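Local coordinates for adenosine monophosphate-protein transferase FICD homolog (Caenorhabditis elegans, PDB 5JJ6) that belongs to the Fic/DOC (Fido) family as a homolog of FICD and is built mainly of helices, at residues R39-M44 / G62-M67; C77-L82 / V93-T98; A312-S317 / R327-Y332. All blocks are in the same frame, centred on the assembly; numbering follows the deposited sequence.

Contact 1 of 3, residues R39-M44 / G62-M67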
loop_
_atom_site.group_PDB
_atom_site.type_symbol
_atom_site.label_atom_id
_atom_site.label_comp_id
_atom_site.label_asym_id
_atom_site.label_seq_id
_atom_site.Cartn_x
_atom_site.Cartn_y
_atom_site.Cartn_z
ATOM N N ARG B 39 37.238 -18.479 -38.330
ATOM C CA ARG B 39 36.940 -19.815 -38.798
ATOM C C ARG B 39 36.697 -20.677 -37.566
ATOM O O ARG B 39 35.603 -21.221 -37.402
ATOM C CB ARG B 39 38.076 -20.380 -39.648
ATOM N N ALA B 40 37.699 -20.775 -36.684
ATOM C CA ALA B 40 37.500 -21.532 -35.430
ATOM C C ALA B 40 36.318 -21.013 -34.577
ATOM O O ALA B 40 35.494 -21.785 -34.058
ATOM C CB ALA B 40 38.777 -21.531 -34.609
ATOM N N MET B 41 36.262 -19.692 -34.453
ATOM C CA MET B 41 35.280 -18.978 -33.652
ATOM C C MET B 41 33.824 -19.177 -34.031
ATOM O O MET B 41 33.029 -19.537 -33.173
ATOM C CB MET B 41 35.571 -17.479 -33.695
ATOM C CG MET B 41 35.181 -16.739 -32.436
ATOM S SD MET B 41 35.524 -14.977 -32.567
ATOM C CE MET B 41 34.733 -14.374 -31.077
ATOM N N THR B 42 33.459 -18.900 -35.282
ATOM C CA THR B 42 32.069 -19.093 -35.695
ATOM C C THR B 42 31.604 -20.505 -35.300
ATOM O O THR B 42 30.502 -20.689 -34.764
ATOM C CB THR B 42 31.886 -18.854 -37.205
ATOM O OG1 THR B 42 32.636 -17.694 -37.592
ATOM C CG2 THR B 42 30.412 -18.623 -37.533
ATOM N N ILE B 43 32.482 -21.484 -35.502
ATOM C CA ILE B 43 32.153 -22.877 -35.216
ATOM C C ILE B 43 31.939 -23.107 -33.721
ATOM O O ILE B 43 30.908 -23.652 -33.299
ATOM C CB ILE B 43 33.258 -23.832 -35.704
ATOM C CG1 ILE B 43 33.483 -23.661 -37.208
ATOM C CG2 ILE B 43 32.908 -25.278 -35.362
ATOM C CD1 ILE B 43 32.240 -23.892 -38.048
ATOM N N MET B 44 32.903 -22.668 -32.919
ATOM C CA MET B 44 32.794 -22.836 -31.477
ATOM C C MET B 44 31.622 -22.039 -30.907
ATOM O O MET B 44 31.147 -22.327 -29.818
ATOM C CB MET B 44 34.094 -22.439 -30.785
ATOM C CG MET B 44 34.499 -23.392 -29.673
ATOM S SD MET B 44 34.811 -25.053 -30.313
ATOM C CE MET B 44 33.506 -25.981 -29.503
ATOM N N GLY B 62 37.295 -20.178 -24.735
ATOM C CA GLY B 62 38.206 -19.422 -23.897
ATOM C C GLY B 62 39.534 -19.167 -24.580
ATOM O O GLY B 62 39.998 -18.033 -24.642
ATOM N N GLN B 63 40.160 -20.214 -25.103
ATOM C CA GLN B 63 41.495 -20.024 -25.667
ATOM C C GLN B 63 41.448 -19.225 -26.960
ATOM O O GLN B 63 42.380 -18.463 -27.266
ATOM C CB GLN B 63 42.173 -21.374 -25.888
ATOM C CG GLN B 63 42.573 -22.017 -24.580
ATOM C CD GLN B 63 43.195 -23.375 -24.752
ATOM O OE1 GLN B 63 42.490 -24.374 -24.879
ATOM N NE2 GLN B 63 44.524 -23.429 -24.736
ATOM N N ILE B 64 40.334 -19.348 -27.678
ATOM C CA ILE B 64 40.097 -18.507 -28.841
ATOM C C ILE B 64 40.020 -17.048 -28.416
ATOM O O ILE B 64 40.641 -16.188 -29.039
ATOM C CB ILE B 64 38.813 -18.911 -29.587
ATOM C CG1 ILE B 64 38.988 -20.290 -30.241
ATOM C CG2 ILE B 64 38.435 -17.864 -30.638
ATOM C CD1 ILE B 64 37.684 -20.894 -30.749
ATOM N N ARG B 65 39.299 -16.777 -27.329
ATOM C CA ARG B 65 39.200 -15.412 -26.812
ATOM C C ARG B 65 40.568 -14.886 -26.462
ATOM O O ARG B 65 40.891 -13.745 -26.756
ATOM C CB ARG B 65 38.321 -15.337 -25.565
ATOM C CG ARG B 65 36.892 -15.779 -25.757
ATOM C CD ARG B 65 35.956 -14.646 -26.033
ATOM N NE ARG B 65 34.669 -15.173 -26.471
ATOM C CZ ARG B 65 33.888 -14.593 -27.373
ATOM N NH1 ARG B 65 34.255 -13.448 -27.939
ATOM N NH2 ARG B 65 32.739 -15.163 -27.703
ATOM N N GLU B 66 41.368 -15.732 -25.824
ATOM C CA GLU B 66 42.686 -15.322 -25.358
ATOM C C GLU B 66 43.547 -14.948 -26.547
ATOM O O GLU B 66 44.347 -14.021 -26.476
ATOM C CB GLU B 66 43.336 -16.437 -24.535
ATOM C CG GLU B 66 43.956 -15.970 -23.244
ATOM C CD GLU B 66 44.706 -17.067 -22.481
ATOM O OE1 GLU B 66 45.819 -16.787 -21.986
ATOM O OE2 GLU B 66 44.252 -18.232 -22.475
ATOM N N MET B 67 43.361 -15.654 -27.656
ATOM C CA MET B 67 44.120 -15.305 -28.845
ATOM C C MET B 67 43.736 -13.996 -29.525
ATOM O O MET B 67 44.560 -13.381 -30.198
ATOM C CB MET B 67 44.115 -16.451 -29.860
ATOM C CG MET B 67 45.260 -17.439 -29.593
ATOM S SD MET B 67 45.610 -18.560 -30.961
ATOM C CE MET B 67 44.122 -19.568 -30.973
#
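I64 sets CG1 beside its backbone N and anti to the carbonyl carbon (chi1 -68°) and then runs extended, so that CD1 becomes the tip reaching for helix 37-50 while CG2 stands out as a second branch. M41 answers from the other helix with a chain straight beyond CG, which carries CE past I64 toward R65; R65 itself bends at chi2 (-95°) and comes to meet it. I64 CD1 settles between two side chains one helical turn apart, 4.1 Å from A40 CB and 3.9 Å from M44 CB. I64 CG2 touches M41, 3.9 Å from M41 CG, where the two chains cross obliquely. At the end of M41 the methyl CE touches the R65 guanidinium 3.3 Å from R65 NH1, the chains crossing at about a right angle. M44 offers mainly CB here; its bent end leads away to I57, E60 and M61 farther back on helix 55-67. The segments run roughly antiparallel at 144° with axes 10.3 Å apart, an antiparallel helical hairpin consistent with the tetratricopeptide-like helices known N-terminal to the Fic core in FICD proteins. R65 NH1 is salt-bridged to E70, and R65 NH2 has a long, weak ion pair with E45. The pair is therefore joined largely through hydrocarbon surfaces around I64, while the charge of R65, at the margin, is probably met mainly by E70.

Contact 2 of 3, residues C77-L82 / V93-T98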
loop_
_atom_site.group_PDB
_atom_site.type_symbol
_atom_site.label_atom_id
_atom_site.label_comp_id
_atom_site.label_asym_id
_atom_site.label_seq_id
_atom_site.Cartn_x
_atom_site.Cartn_y
_atom_site.Cartn_z
ATOM N N CYS B 77 35.301 -17.582 -19.428
ATOM C CA CYS B 77 35.124 -18.942 -19.923
ATOM C C CYS B 77 35.757 -19.986 -18.992
ATOM O O CYS B 77 35.119 -20.996 -18.660
ATOM C CB CYS B 77 35.721 -19.096 -21.323
ATOM S SG CYS B 77 34.783 -18.323 -22.650
ATOM N N TYR B 78 37.011 -19.760 -18.589
ATOM C CA TYR B 78 37.689 -20.734 -17.723
ATOM C C TYR B 78 36.983 -20.855 -16.373
ATOM O O TYR B 78 36.818 -21.957 -15.842
ATOM C CB TYR B 78 39.153 -20.368 -17.510
ATOM C CG TYR B 78 39.946 -20.226 -18.787
ATOM C CD1 TYR B 78 39.667 -21.016 -19.893
ATOM C CD2 TYR B 78 40.976 -19.289 -18.886
ATOM C CE1 TYR B 78 40.387 -20.877 -21.065
ATOM C CE2 TYR B 78 41.698 -19.147 -20.043
ATOM C CZ TYR B 78 41.399 -19.940 -21.129
ATOM O OH TYR B 78 42.111 -19.791 -22.289
ATOM N N VAL B 79 36.550 -19.724 -15.826
ATOM C CA VAL B 79 35.865 -19.735 -14.542
ATOM C C VAL B 79 34.569 -20.539 -14.621
ATOM O O VAL B 79 34.279 -21.349 -13.723
ATOM C CB VAL B 79 35.552 -18.310 -14.049
ATOM C CG1 VAL B 79 34.688 -18.359 -12.786
ATOM C CG2 VAL B 79 36.846 -17.530 -13.794
ATOM N N LYS B 80 33.798 -20.339 -15.695
ATOM C CA LYS B 80 32.586 -21.138 -15.882
ATOM C C LYS B 80 32.868 -22.635 -16.079
ATOM O O LYS B 80 32.158 -23.486 -15.520
ATOM C CB LYS B 80 31.766 -20.608 -17.053
ATOM C CG LYS B 80 30.730 -19.579 -16.602
ATOM C CD LYS B 80 30.100 -18.793 -17.738
ATOM C CE LYS B 80 28.929 -19.511 -18.359
ATOM N NZ LYS B 80 28.170 -18.522 -19.188
ATOM N N ALA B 81 33.894 -22.957 -16.867
ATOM C CA ALA B 81 34.258 -24.349 -17.077
ATOM C C ALA B 81 34.616 -25.017 -15.750
ATOM O O ALA B 81 34.177 -26.131 -15.450
ATOM C CB ALA B 81 35.401 -24.454 -18.050
ATOM N N LEU B 82 35.412 -24.343 -14.942
ATOM C CA LEU B 82 35.804 -24.948 -13.684
ATOM C C LEU B 82 34.606 -25.042 -12.740
ATOM O O LEU B 82 34.506 -25.985 -11.958
ATOM C CB LEU B 82 36.943 -24.156 -13.043
ATOM C CG LEU B 82 37.400 -24.581 -11.650
ATOM C CD1 LEU B 82 37.994 -25.997 -11.627
ATOM C CD2 LEU B 82 38.373 -23.542 -11.089
ATOM N N VAL B 93 44.600 -24.649 -14.828
ATOM C CA VAL B 93 45.888 -24.060 -15.220
ATOM C C VAL B 93 45.699 -22.873 -16.172
ATOM O O VAL B 93 46.424 -21.848 -16.082
ATOM C CB VAL B 93 46.857 -25.103 -15.855
ATOM C CG1 VAL B 93 47.196 -26.151 -14.856
ATOM C CG2 VAL B 93 46.269 -25.750 -17.081
ATOM N N LEU B 94 44.686 -22.953 -17.032
ATOM C CA LEU B 94 44.445 -21.809 -17.910
ATOM C C LEU B 94 44.107 -20.566 -17.056
ATOM O O LEU B 94 44.727 -19.478 -17.203
ATOM C CB LEU B 94 43.343 -22.142 -18.917
ATOM C CG LEU B 94 43.763 -23.196 -19.957
ATOM C CD1 LEU B 94 42.580 -23.762 -20.743
ATOM C CD2 LEU B 94 44.800 -22.630 -20.920
ATOM N N ARG B 95 43.212 -20.762 -16.094
ATOM C CA ARG B 95 42.826 -19.683 -15.214
ATOM C C ARG B 95 44.053 -19.176 -14.470
ATOM O O ARG B 95 44.207 -17.967 -14.271
ATOM C CB ARG B 95 41.738 -20.138 -14.236
ATOM C CG ARG B 95 40.986 -18.984 -13.614
ATOM C CD ARG B 95 39.962 -19.422 -12.585
ATOM N NE ARG B 95 40.537 -19.774 -11.292
ATOM C CZ ARG B 95 39.811 -20.118 -10.226
ATOM N NH1 ARG B 95 38.479 -20.170 -10.304
ATOM N NH2 ARG B 95 40.415 -20.431 -9.083
ATOM N N ALA B 96 44.950 -20.093 -14.110
ATOM C CA ALA B 96 46.172 -19.734 -13.381
ATOM C C ALA B 96 46.988 -18.706 -14.157
ATOM O O ALA B 96 47.622 -17.825 -13.560
ATOM C CB ALA B 96 47.012 -20.960 -13.105
ATOM N N ARG B 97 46.956 -18.797 -15.487
ATOM C CA ARG B 97 47.670 -17.788 -16.272
ATOM C C ARG B 97 46.882 -16.492 -16.329
ATOM O O ARG B 97 47.434 -15.404 -16.187
ATOM C CB ARG B 97 47.919 -18.263 -17.706
ATOM C CG ARG B 97 49.105 -19.196 -17.895
ATOM C CD ARG B 97 48.928 -20.114 -19.104
ATOM N NE ARG B 97 48.671 -19.363 -20.325
ATOM C CZ ARG B 97 47.462 -19.163 -20.843
ATOM N NH1 ARG B 97 46.380 -19.654 -20.245
ATOM N NH2 ARG B 97 47.334 -18.467 -21.963
ATOM N N THR B 98 45.572 -16.598 -16.510
ATOM C CA THR B 98 44.784 -15.379 -16.760
ATOM C C THR B 98 44.533 -14.465 -15.550
ATOM O O THR B 98 44.437 -13.251 -15.703
ATOM C CB THR B 98 43.430 -15.737 -17.336
ATOM O OG1 THR B 98 42.780 -16.659 -16.461
ATOM C CG2 THR B 98 43.583 -16.369 -18.694
#
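L94 O is gripped twice, by T98 N at 3.1 Å in the regular helical pattern and by R97 N at 2.9 Å. The side chain of the same residue meets Y78. L94 CB sits over the centre of the Y78 ring, 3.5 Å from the centroid and only 8° off the ring normal, a CH-pi contact, while L94 CD1 reaches the rim at Y78 CE1 (3.6 Å). In both residues CG lies anti to the carbonyl carbon, beside the backbone N, and the two side chains cross at about a right angle. T98 comes to the ring from another direction: its methyl CG2 stands in the ring plane at the edge, 3.6 Å from Y78 CE2. The far end of the tyrosine is held from helix 55-67, where E66 OE2 hydrogen-bonds Y78 OH. The two segments run at 146° to each other, axes 9.3 Å apart, as the antiparallel arms of a helical hairpin between helix 71-84 and the long helix 89-120, consistent with the tetratricopeptide-like part of FICD proteins. R95 takes the partly exposed margin: CG is anti to the backbone N, the aliphatic CD packs against V79 CG2, and the bend at chi3 brings the guanidinium against L82. L82 CD2 lies over one face of it, offset toward the rim, 3.5 Å from R95 NH1.

Contact 3 of 3, residues A312-S317 / R327-Y332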
loop_
_atom_site.group_PDB
_atom_site.type_symbol
_atom_site.label_atom_id
_atom_site.label_comp_id
_atom_site.label_asym_id
_atom_site.label_seq_id
_atom_site.Cartn_x
_atom_site.Cartn_y
_atom_site.Cartn_z
ATOM N N ALA B 312 19.462 -8.550 -19.205
ATOM C CA ALA B 312 20.160 -9.824 -19.385
ATOM C C ALA B 312 21.562 -9.822 -18.729
ATOM O O ALA B 312 21.882 -10.684 -17.870
ATOM C CB ALA B 312 20.256 -10.169 -20.877
ATOM N N GLU B 313 22.369 -8.837 -19.124
ATOM C CA GLU B 313 23.704 -8.681 -18.588
ATOM C C GLU B 313 23.624 -8.692 -17.076
ATOM O O GLU B 313 24.354 -9.440 -16.411
ATOM C CB GLU B 313 24.363 -7.388 -19.060
ATOM C CG GLU B 313 24.916 -7.406 -20.477
ATOM C CD GLU B 313 23.874 -7.058 -21.535
ATOM O OE1 GLU B 313 22.684 -6.883 -21.184
ATOM O OE2 GLU B 313 24.247 -6.921 -22.724
ATOM N N TYR B 314 22.706 -7.880 -16.550
ATOM C CA TYR B 314 22.500 -7.773 -15.117
ATOM C C TYR B 314 22.422 -9.189 -14.541
ATOM O O TYR B 314 23.303 -9.602 -13.778
ATOM C CB TYR B 314 21.240 -6.941 -14.833
ATOM C CG TYR B 314 20.806 -6.865 -13.389
ATOM C CD1 TYR B 314 21.555 -6.163 -12.457
ATOM C CD2 TYR B 314 19.628 -7.450 -12.971
ATOM C CE1 TYR B 314 21.161 -6.075 -11.143
ATOM C CE2 TYR B 314 19.224 -7.368 -11.660
ATOM C CZ TYR B 314 19.994 -6.679 -10.743
ATOM O OH TYR B 314 19.585 -6.597 -9.427
ATOM N N TYR B 315 21.427 -9.958 -14.976
ATOM C CA TYR B 315 21.223 -11.280 -14.408
ATOM C C TYR B 315 22.384 -12.209 -14.741
ATOM O O TYR B 315 22.793 -13.020 -13.901
ATOM C CB TYR B 315 19.909 -11.882 -14.875
ATOM C CG TYR B 315 18.744 -11.302 -14.135
ATOM C CD1 TYR B 315 18.498 -11.668 -12.828
ATOM C CD2 TYR B 315 17.886 -10.369 -14.736
ATOM C CE1 TYR B 315 17.437 -11.136 -12.130
ATOM C CE2 TYR B 315 16.819 -9.834 -14.046
ATOM C CZ TYR B 315 16.601 -10.222 -12.738
ATOM O OH TYR B 315 15.553 -9.707 -12.012
ATOM N N ALA B 316 22.936 -12.064 -15.946
ATOM C CA ALA B 316 24.065 -12.895 -16.337
ATOM C C ALA B 316 25.164 -12.702 -15.293
ATOM O O ALA B 316 25.744 -13.685 -14.801
ATOM C CB ALA B 316 24.559 -12.546 -17.728
ATOM N N SER B 317 25.425 -11.447 -14.913
ATOM C CA SER B 317 26.530 -11.240 -14.003
ATOM C C SER B 317 26.156 -11.871 -12.661
ATOM O O SER B 317 26.970 -12.571 -12.059
ATOM C CB SER B 317 26.884 -9.760 -13.861
ATOM O OG SER B 317 25.847 -9.066 -13.227
ATOM N N ARG B 327 33.130 -10.771 -9.775
ATOM C CA ARG B 327 33.833 -9.783 -10.591
ATOM C C ARG B 327 32.998 -9.269 -11.767
ATOM O O ARG B 327 32.969 -8.065 -11.997
ATOM C CB ARG B 327 35.179 -10.345 -11.086
ATOM C CG ARG B 327 36.169 -10.684 -9.942
ATOM C CD ARG B 327 37.397 -11.357 -10.495
ATOM N NE ARG B 327 37.003 -12.528 -11.267
ATOM C CZ ARG B 327 37.791 -13.169 -12.119
ATOM N NH1 ARG B 327 39.021 -12.735 -12.333
ATOM N NH2 ARG B 327 37.333 -14.215 -12.787
ATOM N N PRO B 328 32.302 -10.160 -12.500
ATOM C CA PRO B 328 31.475 -9.629 -13.589
ATOM C C PRO B 328 30.455 -8.581 -13.136
ATOM O O PRO B 328 30.279 -7.562 -13.812
ATOM C CB PRO B 328 30.762 -10.873 -14.120
ATOM C CG PRO B 328 31.673 -11.979 -13.822
ATOM C CD PRO B 328 32.305 -11.634 -12.504
ATOM N N PHE B 329 29.814 -8.823 -11.999
ATOM C CA PHE B 329 28.830 -7.885 -11.476
ATOM C C PHE B 329 29.503 -6.564 -11.117
ATOM O O PHE B 329 29.009 -5.500 -11.488
ATOM C CB PHE B 329 28.118 -8.472 -10.261
ATOM C CG PHE B 329 27.034 -7.595 -9.710
ATOM C CD1 PHE B 329 26.017 -7.129 -10.524
ATOM C CD2 PHE B 329 27.032 -7.240 -8.371
ATOM C CE1 PHE B 329 25.003 -6.311 -10.014
ATOM C CE2 PHE B 329 26.029 -6.430 -7.851
ATOM C CZ PHE B 329 25.007 -5.964 -8.674
ATOM N N VAL B 330 30.640 -6.632 -10.431
ATOM C CA VAL B 330 31.384 -5.420 -10.103
ATOM C C VAL B 330 31.713 -4.623 -11.359
ATOM O O VAL B 330 31.578 -3.403 -11.381
ATOM C CB VAL B 330 32.692 -5.732 -9.346
ATOM C CG1 VAL B 330 33.616 -4.524 -9.352
ATOM C CG2 VAL B 330 32.381 -6.154 -7.925
ATOM N N ARG B 331 32.135 -5.326 -12.398
ATOM C CA ARG B 331 32.461 -4.702 -13.665
ATOM C C ARG B 331 31.231 -4.051 -14.260
ATOM O O ARG B 331 31.315 -2.980 -14.867
ATOM C CB ARG B 331 33.051 -5.727 -14.643
ATOM C CG ARG B 331 34.450 -6.235 -14.250
ATOM C CD ARG B 331 35.063 -7.094 -15.340
ATOM N NE ARG B 331 34.980 -8.518 -15.067
ATOM C CZ ARG B 331 36.021 -9.263 -14.725
ATOM N NH1 ARG B 331 37.216 -8.714 -14.637
ATOM N NH2 ARG B 331 35.883 -10.559 -14.486
ATOM N N TYR B 332 30.087 -4.694 -14.062
ATOM C CA TYR B 332 28.801 -4.193 -14.562
ATOM C C TYR B 332 28.400 -2.882 -13.897
ATOM O O TYR B 332 28.176 -1.862 -14.587
ATOM C CB TYR B 332 27.719 -5.260 -14.362
ATOM C CG TYR B 332 26.320 -4.843 -14.748
ATOM C CD1 TYR B 332 25.922 -4.802 -16.072
ATOM C CD2 TYR B 332 25.381 -4.531 -13.776
ATOM C CE1 TYR B 332 24.643 -4.426 -16.424
ATOM C CE2 TYR B 332 24.104 -4.161 -14.112
ATOM C CZ TYR B 332 23.734 -4.103 -15.438
ATOM O OH TYR B 332 22.443 -3.730 -15.773
#
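The hairpin of helix 311-321 and helix 327-346 packs close to the centre of the chain, its two arms folded back against each other at 147°, axes 8.9 Å apart. They come nearest where S317 faces F329, and the backbones spread again toward Y314 and Y332. S317, small and buried, sits at this closest point: CB packs against the F329 backbone and the P328 side chain, and OG, placed between the backbone N and the carbonyl carbon, turns back to its own helix. S317 OG donates to Y314 O at 2.7 Å, in the carbonyl plane and on a lone pair. S317 OG also lies at the edge of the F329 ring, near its plane, 3.3 Å from F329 CD1. Y314 and Y332 pack across the wider part, and the F329 ring reaches up beside Y314; all three have CG anti to the backbone N. Y314 and F329 point the same way, Y314 CE1 4.0 Å from F329 CE1. This brings them to the Fic core: Y314 OH hydrogen-bonds H271 NE2 and R289 NH1, on helix 263-277, which precedes the family's signature sequence HPFTDGNGR, and on helix 284-297, whose start carries the end of that sequence. The F329 ring meets that of H271. Y332 crosses Y314 obliquely, the ring planes at 48°, with Y332 CE2 coming 3.6 Å from Y314 CD1 at the edge of the Y314 ring. One face of the Y332 ring is covered by the backbone, Y314 CA standing 4.2 Å from the centroid, 21° off the normal. E313 adds CB near Y332 CE1 before its chain bends away at chi2. The phenol of Y332 extends past Y314 CB to a hydrogen bond with T310 OG1, just before helix 311-321.

From the N terminus the three contacts follow in series, none nested in or crossing another. Contact 1 closes the loop between helix 37-50 and helix 55-67; contact 2 then closes the next hairpin, helix 71-84 with helix 89-120. Their centres lie 15 Å apart and E66 bridges them, its salt bridge to R97 adding to its bond with the tyrosine of contact 2. Contact 3, formed much later between helix 311-321 and helix 327-346, touches contact 2 where R327 packs on V79; R327 is also salt-bridged to D75 of helix 71-84. The N-terminal helices are thus joined to the Fic core, whereas contact 1 stays about 12 Å from contact 3 at the nearest atoms.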